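GlcNAc Inducible Gene 2, GIG2 (Candida albicans, PDB 6AKZ) is an iron-binding protein induced by N-acetylglucosamine, probably acting as an oxygenase of the DUF1479 family within the cupin clan. Local coordinates at residues Ser196-Glu199 against Arg200-Ile204. Numbering follows the deposited sequence.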
# COMPACT_ATOMS: atom_id res chain seq x y z
N SER A 196 -2.90 -7.54 3.16
CA SER A 196 -3.38 -8.89 3.48
C SER A 196 -2.62 -10.09 2.98
O SER A 196 -2.03 -10.04 1.94
CB SER A 196 -4.86 -9.10 3.11
OG SER A 196 -5.01 -9.40 1.76
N SER A 197 -2.69 -11.16 3.76
CA SER A 197 -2.08 -12.44 3.30
C SER A 197 -2.99 -13.22 2.36
O SER A 197 -2.66 -13.43 1.19
CB SER A 197 -1.66 -13.25 4.55
OG SER A 197 -0.69 -14.24 4.26
N ILE A 198 -4.17 -13.63 2.83
CA ILE A 198 -5.06 -14.53 2.08
C ILE A 198 -6.33 -13.82 1.49
O ILE A 198 -6.94 -14.36 0.61
CB ILE A 198 -5.53 -15.74 2.98
CG1 ILE A 198 -6.16 -16.89 2.19
CG2 ILE A 198 -6.59 -15.28 4.00
CD1 ILE A 198 -5.28 -17.70 1.31
N GLU A 199 -6.69 -12.66 2.03
CA GLU A 199 -7.89 -11.91 1.62
C GLU A 199 -8.16 -11.70 0.13
O GLU A 199 -9.31 -11.72 -0.30
CB GLU A 199 -7.92 -10.55 2.34
CG GLU A 199 -8.48 -10.61 3.75
CD GLU A 199 -7.54 -11.30 4.72
OE1 GLU A 199 -6.43 -11.69 4.30
OE2 GLU A 199 -7.91 -11.45 5.90
N ARG A 200 -7.11 -11.49 -0.66
CA ARG A 200 -7.28 -11.23 -2.09
C ARG A 200 -8.05 -12.35 -2.77
O ARG A 200 -8.70 -12.13 -3.68
CB ARG A 200 -5.95 -11.03 -2.78
CG ARG A 200 -5.21 -9.78 -2.35
CD ARG A 200 -3.95 -9.52 -3.16
NE ARG A 200 -3.25 -8.29 -2.90
CZ ARG A 200 -2.55 -8.00 -1.81
NH1 ARG A 200 -2.43 -8.84 -0.83
NH2 ARG A 200 -1.94 -6.84 -1.71
N TRP A 201 -7.84 -13.56 -2.28
CA TRP A 201 -8.56 -14.73 -2.68
C TRP A 201 -9.81 -15.02 -1.88
O TRP A 201 -10.88 -15.26 -2.50
CB TRP A 201 -7.65 -15.93 -2.60
CG TRP A 201 -6.46 -15.93 -3.50
CD1 TRP A 201 -6.42 -16.30 -4.81
CD2 TRP A 201 -5.15 -15.58 -3.15
NE1 TRP A 201 -5.13 -16.22 -5.28
CE2 TRP A 201 -4.34 -15.81 -4.25
CE3 TRP A 201 -4.56 -15.17 -1.96
CZ2 TRP A 201 -2.96 -15.57 -4.22
CZ3 TRP A 201 -3.21 -15.00 -1.91
CH2 TRP A 201 -2.44 -15.18 -3.02
N GLU A 202 -9.74 -14.93 -0.58
CA GLU A 202 -10.83 -15.33 0.28
C GLU A 202 -12.00 -14.38 0.39
O GLU A 202 -13.13 -14.85 0.48
CB GLU A 202 -10.34 -15.58 1.70
CG GLU A 202 -11.33 -16.41 2.52
CD GLU A 202 -10.90 -16.67 3.93
OE1 GLU A 202 -9.79 -16.24 4.37
OE2 GLU A 202 -11.73 -17.34 4.62
N ASP A 203 -11.74 -13.08 0.50
CA ASP A 203 -12.85 -12.15 0.59
C ASP A 203 -13.60 -12.03 -0.72
O ASP A 203 -13.01 -12.06 -1.83
CB ASP A 203 -12.32 -10.78 1.07
CG ASP A 203 -13.44 -9.73 1.18
OD1 ASP A 203 -14.42 -9.98 1.97
OD2 ASP A 203 -13.36 -8.67 0.50
N ILE A 204 -14.94 -11.91 -0.65
CA ILE A 204 -15.72 -11.77 -1.85
C ILE A 204 -15.41 -10.53 -2.70
O ILE A 204 -15.14 -10.64 -3.89
CB ILE A 204 -17.24 -11.76 -1.56
CG1 ILE A 204 -17.68 -13.09 -0.93
CG2 ILE A 204 -18.04 -11.48 -2.84
CD1 ILE A 204 -17.32 -14.32 -1.69
O HOH W 1 -4.03 -11.47 -0.09
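Ile198 O receives two backbone N-H groups across this single helical turn, Glu202 N at 3.1 Å with a fairly straight N-H...O angle of 164° and Trp201 N at a more bent 139°. The two donors arrive from opposite faces of the carbonyl plane. One residue on, Asp203 N binds Glu199 O at 2.9 Å and completes the turn.

Where the chain enters the helix, a water does the bridging. It donates to Ser196 OG (2.9 Å) and, weakly, to Ser197 O, and accepts from Arg200 N and from Arg200 NH1. The water and Ser196 O both lie at the edge of the guanidinium, in its plane, with Ser196 O 3.0 Å from NH1. The water and a salt bridge from NH2 to Asp352 help hold the group.

Apolar contact is slighter: Ile198 CD1 meets Trp201 CE3 at 4.2 Å, the two side chains crossing nearly at right angles. Two oxygens also touch carbon. Ser197 O lies in the indole plane, 3.5 Å from Trp201 CZ3, and Glu202 OE1 meets Ile198 CG2. With CG anti to the backbone N (chi1 -162°), the extended Glu202 chain takes OE1 to a hydrogen bond with Tyr237 and OE2 to a salt bridge with Arg18.

Arg200, bonded through NH2 to the backbone O of the iron ligand Asp194, probably belongs to the second shell of the iron site. The motif is a one-turn helix following the loop after strand 192-193, ended by Asp203, which N-caps helix 204-208 through OD2 to Tyr206 N.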